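Local coordinates for protein 3-methyladenine dna-glycosylase (Archaeoglobus fulgidus, PDB 2JHN) that is an AlkA-type DNA glycosylase of the helix-hairpin-helix family, built from a TATA-box-binding-protein-like N-terminal domain and a mainly helical remainder, at residues Val46-Tyr51 with Gly62-Arg67; Glu86-Phe91 with Gly271-Asp276; Asn103-Phe108 with Leu278-Leu283. The protein carries 1 engineered substitution. All coordinates share one frame; numbering follows the deposited sequence.

Interaction 1: residues Val46-Tyr51 with Gly62-Arg67; sequences VAVMAY and GNFENR
Val46 turns its CB toward Asn63 and comes within 3.3 Å of that residue's OD1, where strand 44-54 of the antiparallel sheet in the TATA-box-binding-protein-like domain meets the chain leaving strand 57-62. Its CG1, anti to the carbonyl carbon, lies 4.2 Å from Phe64 CB, while its backbone pairs with Ile39 on the neighbouring strand 34-41. Ala47 is gripped twice by the single residue Asn63. Its N-H points at Asn63 OD1 over 2.9 Å (N-H...O angle 155°), approaching from above the amide plane, 42° out of it. In return Asn63 N donates to Ala47 O at 3.2 Å. Asn63 CG stands between its own backbone N and carbonyl carbon (chi1 68°), which puts CG next to the strand, and OD1 supplies the acceptor for Ala47 N just where the chain turns out of the sheet. Ala47 O also sits at the edge of the Phe64 ring, and it lies only 3.0 Å from Gly62 CA. Ala47 CB and the Asn63 side chain are covered by Val151 and Trp153 of strand 150-153. Val48 forms an antiparallel, non-hydrogen-bonded pair with Gly62, a bridge at the end of strand 57-62. Phe64 stacks on Trp2 and touches Trp69 and Val72 of helix 69-80; Val48 CG2 approaches the ring obliquely, 3.8 Å from Phe64 CE2.

Interaction 2: residues Glu86-Phe91 with Gly271-Asp276; sequences EELYRF and GRFARD
Glu87 OE2 receives two N-H groups of Arg272, a straight bond from NH2 at 2.9 Å (N-H...O angle 168°) and a weak one from NE at 3.5 Å. NH2 meets the oxygen on its anti side, and OE2 lies in the guanidinium plane, so the salt bridge is made at the guanidinium edge. The two side chains cross at about a right angle. Phe273 CE2 lies over one face of the guanidinium, offset toward its rim, and Arg272 NH1 approaches Phe91 CD1 obliquely at 3.8 Å. The Phe273 ring lies between two carbons, Arg272 CG over one face and the backbone CA of Leu88 over the opposite one, both offset toward the rim; Leu88 CA makes a CH-pi contact, 3.9 Å from the ring centroid. Phe273 occupies the N-cap position of helix 274-287, so the contact joins the start of that helix, and the turn leading into it, to helix 86-93 in the helical part of this AlkA-like protein. Phe91, with CG anti to the backbone N (chi1 -179°), reaches toward that turn. Phe273 CD2 lies over one face of the Phe91 ring, 3.4 Å from Phe91 CG, and the two rings are inclined at 52°. Deeper in, Leu88 CD1 touches both Phe273 CD1 and Asp276 CB, each at 3.7 Å. The buried carboxylate of Asp276 is satisfied elsewhere, by a salt bridge to Arg110 and a hydrogen bond from the backbone N of Ala111. Gly271, leaving the preceding helix 259-270 with positive phi, accepts at its O from Ala274 N at 3.2 Å and from Asn234 ND2.

Interaction 3: residues Asn103-Phe108 with Leu278-Leu283; sequences NRFYGF and LFYLFL
Phe108 turns a ring edge toward the face of Tyr280 in an edge-to-face pair, with centroids 5.4 Å apart and planes at 77°. Its CG is anti to the backbone N (chi1 -175°), which carries CG toward helix 274-287; CD2 meets Tyr280 CE1 at 3.8 Å, and the two side chains slide past each other in opposite directions. The CH-pi contacts all come from Leu283. Its CB sits over the centre of the Phe105 ring, 3.7 Å from the centroid, while Arg104 CG covers the opposite face. Its CD1 lies over the face of Phe108, offset toward the rim and 4.0 Å from that centroid, so one leucine serves both rings. They are brought together by a type II beta turn from Phe105 to Phe108, closed by Phe108 N donating to Phe105 O at 3.1 Å, with Gly107 at positive phi. This turn follows helix 96-104 and lays its two phenylalanines against the C-terminal helix of the AlkA-like fold. Further apolar contacts are made by Phe108 CE2, which reaches Phe279 CB at 3.9 Å, the two side chains crossing at about a right angle, and by Phe105 CB, which lies beside Tyr280 CE2. Polar links run through water 1, which donates to Phe105 O and to Tyr280 OH, the latter at 2.9 Å. Tyr280 OH has a further hydrogen-bond partner in Gly109 O.

Interactions 2 and 3 share helix 274-287, meeting it through helix 86-93 and through the turn that follows helix 96-104, and their centres are 12 Å apart. Tyr89 joins them: its OH makes a weak hydrogen bond with Gly107 N at 3.2 Å, its CE1 lies 3.4 Å from Tyr280 OH, and its ring meets that of Tyr106. Interaction 1 belongs to the sheet of the N-terminal domain; its nearest atoms are about 17 Å from interaction 2 and about 13 Å from interaction 3. A bound mercury ion lies about 7 Å from the Phe64 side chain. The mercuribenzoic acid pocket, with Lys142, Arg146 and Cys178, uses none of the residues in these contacts.

Interaction 1: residues Val46-Tyr51 with Gly62-Arg67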
# COMPACT_ATOMS: atom_id res chain seq x y z
N VAL A 46 18.32 5.44 4.55
CA VAL A 46 18.73 4.51 5.59
C VAL A 46 18.15 3.12 5.35
O VAL A 46 17.11 2.96 4.68
CB VAL A 46 18.37 5.03 7.02
CG1 VAL A 46 19.13 6.32 7.33
CG2 VAL A 46 16.86 5.25 7.19
N ALA A 47 18.85 2.12 5.88
CA ALA A 47 18.40 0.73 5.83
C ALA A 47 17.48 0.47 7.03
O ALA A 47 17.79 0.86 8.16
CB ALA A 47 19.61 -0.22 5.87
N VAL A 48 16.33 -0.15 6.76
CA VAL A 48 15.42 -0.59 7.83
C VAL A 48 15.00 -2.02 7.52
O VAL A 48 14.71 -2.34 6.37
CB VAL A 48 14.17 0.31 7.98
CG1 VAL A 48 13.26 -0.20 9.12
CG2 VAL A 48 14.56 1.76 8.30
N MET A 49 14.97 -2.88 8.54
CA MET A 49 14.39 -4.21 8.39
C MET A 49 13.57 -4.52 9.64
O MET A 49 13.79 -3.95 10.71
CB MET A 49 15.47 -5.28 8.17
CG MET A 49 16.23 -5.64 9.40
SD MET A 49 17.70 -6.61 9.04
CE MET A 49 16.99 -8.18 8.69
N ALA A 50 12.61 -5.42 9.49
CA ALA A 50 11.72 -5.75 10.60
C ALA A 50 11.24 -7.19 10.48
O ALA A 50 11.09 -7.71 9.38
CB ALA A 50 10.53 -4.79 10.67
N TYR A 51 11.01 -7.81 11.63
CA TYR A 51 10.63 -9.21 11.71
C TYR A 51 10.17 -9.45 13.15
O TYR A 51 10.60 -8.74 14.07
CB TYR A 51 11.81 -10.13 11.35
CG TYR A 51 13.05 -9.87 12.20
CD1 TYR A 51 13.22 -10.54 13.42
CD2 TYR A 51 14.03 -8.97 11.79
CE1 TYR A 51 14.35 -10.29 14.22
CE2 TYR A 51 15.17 -8.72 12.58
CZ TYR A 51 15.32 -9.40 13.80
OH TYR A 51 16.41 -9.18 14.61
N GLY A 62 18.41 -1.38 11.72
CA GLY A 62 18.72 -0.44 10.65
C GLY A 62 19.88 0.45 11.03
O GLY A 62 20.38 0.36 12.16
N ASN A 63 20.29 1.32 10.11
CA ASN A 63 21.47 2.15 10.32
C ASN A 63 21.17 3.63 10.58
O ASN A 63 22.08 4.47 10.49
CB ASN A 63 22.48 1.97 9.18
CG ASN A 63 21.99 2.53 7.87
OD1 ASN A 63 20.83 2.97 7.75
ND2 ASN A 63 22.87 2.54 6.86
N PHE A 64 19.91 3.93 10.89
CA PHE A 64 19.50 5.24 11.41
C PHE A 64 20.00 5.46 12.85
O PHE A 64 20.43 4.52 13.52
CB PHE A 64 17.98 5.44 11.31
CG PHE A 64 17.16 4.32 11.95
CD1 PHE A 64 16.80 4.38 13.29
CD2 PHE A 64 16.75 3.22 11.19
CE1 PHE A 64 16.05 3.35 13.88
CE2 PHE A 64 16.00 2.19 11.76
CZ PHE A 64 15.64 2.26 13.11
N GLU A 65 19.96 6.71 13.30
CA GLU A 65 20.42 7.05 14.64
C GLU A 65 19.35 6.74 15.68
O GLU A 65 18.17 6.70 15.37
CB GLU A 65 20.82 8.54 14.69
CG GLU A 65 21.82 8.99 13.60
CD GLU A 65 23.11 8.17 13.57
OE1 GLU A 65 23.56 7.70 14.65
OE2 GLU A 65 23.68 8.00 12.47
N ASN A 66 19.78 6.53 16.93
CA ASN A 66 18.87 6.23 18.03
C ASN A 66 17.81 7.29 18.23
O ASN A 66 16.67 6.99 18.58
CB ASN A 66 19.64 6.07 19.35
CG ASN A 66 20.74 5.06 19.25
OD1 ASN A 66 20.64 4.09 18.49
ND2 ASN A 66 21.81 5.28 20.01
N ARG A 67 18.20 8.55 18.02
CA ARG A 67 17.27 9.67 18.15
C ARG A 67 16.23 9.73 17.02
O ARG A 67 15.26 10.48 17.10
CB ARG A 67 18.05 10.98 18.23
CG ARG A 67 19.01 11.20 17.08
CD ARG A 67 19.50 12.63 17.03
NE ARG A 67 19.64 13.08 15.65
CZ ARG A 67 20.74 12.91 14.92
NH1 ARG A 67 21.82 12.32 15.42
NH2 ARG A 67 20.75 13.35 13.66

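Interaction 2: residues Glu86-Phe91 with Gly271-Asp276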
# COMPACT_ATOMS: atom_id res chain seq x y z
N GLU A 86 -8.59 -4.46 17.89
CA GLU A 86 -9.67 -5.01 18.73
C GLU A 86 -11.06 -4.53 18.27
O GLU A 86 -11.97 -5.34 18.08
CB GLU A 86 -9.43 -4.63 20.20
CG GLU A 86 -10.59 -4.94 21.13
CD GLU A 86 -10.63 -6.40 21.56
OE1 GLU A 86 -9.77 -7.20 21.12
OE2 GLU A 86 -11.55 -6.73 22.36
N GLU A 87 -11.17 -3.21 18.05
CA GLU A 87 -12.42 -2.58 17.68
C GLU A 87 -12.87 -2.96 16.27
O GLU A 87 -14.05 -3.19 16.02
CB GLU A 87 -12.32 -1.06 17.83
CG GLU A 87 -13.68 -0.39 18.12
CD GLU A 87 -13.72 1.10 17.80
OE1 GLU A 87 -12.66 1.78 17.91
OE2 GLU A 87 -14.84 1.61 17.48
N LEU A 88 -11.90 -3.01 15.34
CA LEU A 88 -12.18 -3.49 13.99
C LEU A 88 -12.75 -4.90 14.08
O LEU A 88 -13.75 -5.23 13.44
CB LEU A 88 -10.89 -3.52 13.14
CG LEU A 88 -10.92 -4.28 11.81
CD1 LEU A 88 -11.87 -3.66 10.81
CD2 LEU A 88 -9.49 -4.41 11.19
N TYR A 89 -12.10 -5.74 14.87
CA TYR A 89 -12.49 -7.14 14.93
C TYR A 89 -13.89 -7.30 15.52
O TYR A 89 -14.69 -8.10 15.03
CB TYR A 89 -11.47 -7.93 15.75
CG TYR A 89 -10.19 -8.32 15.01
CD1 TYR A 89 -10.07 -8.22 13.62
CD2 TYR A 89 -9.13 -8.86 15.73
CE1 TYR A 89 -8.88 -8.62 12.98
CE2 TYR A 89 -7.96 -9.26 15.11
CZ TYR A 89 -7.84 -9.14 13.74
OH TYR A 89 -6.67 -9.56 13.17
N ARG A 90 -14.17 -6.54 16.58
CA ARG A 90 -15.53 -6.49 17.17
C ARG A 90 -16.58 -6.13 16.11
O ARG A 90 -17.65 -6.77 16.01
CB ARG A 90 -15.54 -5.47 18.31
CG ARG A 90 -16.71 -5.56 19.26
CD ARG A 90 -16.54 -4.57 20.42
NE ARG A 90 -15.38 -4.95 21.23
CZ ARG A 90 -14.29 -4.20 21.44
NH1 ARG A 90 -14.18 -2.98 20.93
NH2 ARG A 90 -13.32 -4.69 22.21
N PHE A 91 -16.27 -5.11 15.32
CA PHE A 91 -17.15 -4.64 14.24
C PHE A 91 -17.35 -5.70 13.16
O PHE A 91 -18.48 -5.97 12.73
CB PHE A 91 -16.58 -3.33 13.66
CG PHE A 91 -17.41 -2.74 12.55
CD1 PHE A 91 -18.37 -1.75 12.82
CD2 PHE A 91 -17.24 -3.17 11.24
CE1 PHE A 91 -19.13 -1.21 11.78
CE2 PHE A 91 -18.00 -2.64 10.20
CZ PHE A 91 -18.95 -1.65 10.48
N GLY A 271 -18.83 1.24 7.09
CA GLY A 271 -18.73 2.44 7.94
C GLY A 271 -17.31 2.92 8.14
O GLY A 271 -16.54 3.01 7.17
N ARG A 272 -16.95 3.20 9.40
CA ARG A 272 -15.66 3.83 9.71
C ARG A 272 -14.47 2.89 9.42
O ARG A 272 -13.31 3.29 9.43
CB ARG A 272 -15.61 4.30 11.17
CG ARG A 272 -15.67 3.21 12.24
CD ARG A 272 -16.33 3.77 13.53
NE ARG A 272 -16.37 2.82 14.63
CZ ARG A 272 -17.35 1.94 14.85
NH1 ARG A 272 -18.40 1.86 14.03
NH2 ARG A 272 -17.27 1.13 15.90
N PHE A 273 -14.79 1.62 9.20
CA PHE A 273 -13.77 0.58 8.96
C PHE A 273 -13.62 0.18 7.49
O PHE A 273 -12.94 -0.80 7.19
CB PHE A 273 -14.06 -0.65 9.83
CG PHE A 273 -13.82 -0.41 11.29
CD1 PHE A 273 -12.53 -0.15 11.78
CD2 PHE A 273 -14.90 -0.43 12.18
CE1 PHE A 273 -12.33 0.10 13.14
CE2 PHE A 273 -14.68 -0.18 13.54
CZ PHE A 273 -13.43 0.07 14.02
N ALA A 274 -14.21 0.96 6.58
CA ALA A 274 -14.17 0.62 5.15
C ALA A 274 -12.73 0.45 4.61
O ALA A 274 -12.47 -0.47 3.82
CB ALA A 274 -14.92 1.65 4.30
N ARG A 275 -11.82 1.34 5.04
CA ARG A 275 -10.39 1.26 4.61
C ARG A 275 -9.67 -0.03 5.07
O ARG A 275 -8.87 -0.59 4.34
CB ARG A 275 -9.59 2.50 5.06
CG ARG A 275 -8.37 2.80 4.16
CD ARG A 275 -7.47 3.86 4.79
NE ARG A 275 -6.71 3.28 5.89
CZ ARG A 275 -5.58 2.59 5.73
NH1 ARG A 275 -5.07 2.42 4.52
NH2 ARG A 275 -4.98 2.05 6.79
N ASP A 276 -9.97 -0.51 6.29
CA ASP A 276 -9.41 -1.77 6.77
C ASP A 276 -10.04 -2.94 6.01
O ASP A 276 -9.35 -3.85 5.52
CB ASP A 276 -9.73 -1.92 8.27
CG ASP A 276 -9.12 -0.82 9.09
OD1 ASP A 276 -7.90 -0.88 9.33
OD2 ASP A 276 -9.86 0.10 9.50

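Interaction 3: residues Asn103-Phe108 with Leu278-Leu283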
# COMPACT_ATOMS: atom_id res chain seq x y z
N ASN A 103 -12.13 -14.29 9.74
CA ASN A 103 -11.65 -15.62 10.09
C ASN A 103 -10.74 -16.24 9.02
O ASN A 103 -9.74 -16.88 9.37
CB ASN A 103 -12.83 -16.54 10.45
CG ASN A 103 -13.47 -16.17 11.81
OD1 ASN A 103 -12.78 -15.71 12.73
ND2 ASN A 103 -14.77 -16.36 11.93
N ARG A 104 -11.06 -16.01 7.75
CA ARG A 104 -10.22 -16.48 6.65
C ARG A 104 -8.81 -15.89 6.75
O ARG A 104 -7.83 -16.60 6.52
CB ARG A 104 -10.84 -16.20 5.27
CG ARG A 104 -9.98 -16.71 4.10
CD ARG A 104 -10.72 -16.72 2.75
NE ARG A 104 -11.79 -17.72 2.72
CZ ARG A 104 -11.62 -19.00 2.39
NH1 ARG A 104 -10.41 -19.46 2.07
NH2 ARG A 104 -12.66 -19.83 2.41
N PHE A 105 -8.71 -14.59 7.10
CA PHE A 105 -7.40 -13.94 7.21
C PHE A 105 -7.11 -13.51 8.66
O PHE A 105 -6.61 -12.41 8.93
CB PHE A 105 -7.29 -12.78 6.20
CG PHE A 105 -7.56 -13.21 4.77
CD1 PHE A 105 -6.65 -14.02 4.07
CD2 PHE A 105 -8.76 -12.85 4.14
CE1 PHE A 105 -6.92 -14.44 2.76
CE2 PHE A 105 -9.04 -13.25 2.83
CZ PHE A 105 -8.13 -14.05 2.12
N TYR A 106 -7.38 -14.41 9.60
CA TYR A 106 -7.33 -14.01 11.01
C TYR A 106 -5.92 -13.63 11.47
O TYR A 106 -4.97 -14.36 11.21
CB TYR A 106 -7.92 -15.08 11.97
CG TYR A 106 -7.91 -14.51 13.39
CD1 TYR A 106 -8.84 -13.52 13.76
CD2 TYR A 106 -6.92 -14.88 14.31
CE1 TYR A 106 -8.81 -12.95 15.05
CE2 TYR A 106 -6.88 -14.31 15.61
CZ TYR A 106 -7.83 -13.35 15.96
OH TYR A 106 -7.80 -12.80 17.22
N GLY A 107 -5.79 -12.47 12.12
CA GLY A 107 -4.49 -12.00 12.60
C GLY A 107 -3.86 -10.99 11.66
O GLY A 107 -2.81 -10.42 11.97
N PHE A 108 -4.52 -10.75 10.52
CA PHE A 108 -4.09 -9.68 9.62
C PHE A 108 -4.19 -8.29 10.27
O PHE A 108 -3.39 -7.41 9.93
CB PHE A 108 -4.80 -9.74 8.27
CG PHE A 108 -4.30 -8.71 7.26
CD1 PHE A 108 -3.19 -8.98 6.45
CD2 PHE A 108 -4.94 -7.47 7.14
CE1 PHE A 108 -2.73 -8.04 5.49
CE2 PHE A 108 -4.46 -6.50 6.21
CZ PHE A 108 -3.36 -6.81 5.37
N LEU A 278 -11.26 -2.90 3.07
CA LEU A 278 -10.74 -2.89 1.73
C LEU A 278 -9.52 -3.82 1.56
O LEU A 278 -9.42 -4.53 0.55
CB LEU A 278 -10.33 -1.45 1.38
CG LEU A 278 -9.61 -1.23 0.05
CD1 LEU A 278 -10.49 -1.57 -1.14
CD2 LEU A 278 -9.10 0.19 -0.02
N PHE A 279 -8.60 -3.81 2.52
CA PHE A 279 -7.41 -4.69 2.45
C PHE A 279 -7.80 -6.20 2.54
O PHE A 279 -7.20 -7.03 1.84
CB PHE A 279 -6.38 -4.33 3.53
CG PHE A 279 -5.51 -3.13 3.17
CD1 PHE A 279 -6.06 -1.93 2.73
CD2 PHE A 279 -4.11 -3.21 3.29
CE1 PHE A 279 -5.24 -0.81 2.42
CE2 PHE A 279 -3.28 -2.10 3.00
CZ PHE A 279 -3.86 -0.90 2.55
N TYR A 280 -8.78 -6.51 3.39
CA TYR A 280 -9.37 -7.88 3.44
C TYR A 280 -10.01 -8.26 2.10
O TYR A 280 -9.90 -9.41 1.69
CB TYR A 280 -10.39 -8.01 4.59
CG TYR A 280 -9.73 -8.08 5.97
CD1 TYR A 280 -9.32 -6.92 6.62
CD2 TYR A 280 -9.52 -9.33 6.61
CE1 TYR A 280 -8.68 -6.97 7.88
CE2 TYR A 280 -8.91 -9.39 7.90
CZ TYR A 280 -8.49 -8.20 8.52
OH TYR A 280 -7.88 -8.23 9.74
N LEU A 281 -10.67 -7.31 1.43
CA LEU A 281 -11.27 -7.56 0.10
C LEU A 281 -10.19 -7.80 -0.97
O LEU A 281 -10.36 -8.67 -1.83
CB LEU A 281 -12.21 -6.41 -0.32
CG LEU A 281 -13.45 -6.19 0.55
CD1 LEU A 281 -14.21 -4.94 0.11
CD2 LEU A 281 -14.41 -7.42 0.53
N PHE A 282 -9.07 -7.08 -0.90
CA PHE A 282 -7.95 -7.36 -1.82
C PHE A 282 -7.43 -8.79 -1.60
O PHE A 282 -7.19 -9.52 -2.57
CB PHE A 282 -6.76 -6.40 -1.61
CG PHE A 282 -7.01 -4.97 -2.07
CD1 PHE A 282 -7.81 -4.68 -3.19
CD2 PHE A 282 -6.40 -3.93 -1.39
CE1 PHE A 282 -8.00 -3.31 -3.60
CE2 PHE A 282 -6.57 -2.59 -1.78
CZ PHE A 282 -7.38 -2.29 -2.89
N LEU A 283 -7.24 -9.19 -0.35
CA LEU A 283 -6.77 -10.55 -0.07
C LEU A 283 -7.77 -11.59 -0.61
O LEU A 283 -7.37 -12.58 -1.19
CB LEU A 283 -6.58 -10.76 1.43
CG LEU A 283 -5.43 -10.00 2.10
CD1 LEU A 283 -5.60 -10.03 3.60
CD2 LEU A 283 -4.11 -10.60 1.64
O HOH W 1 -8.41 -10.83 10.95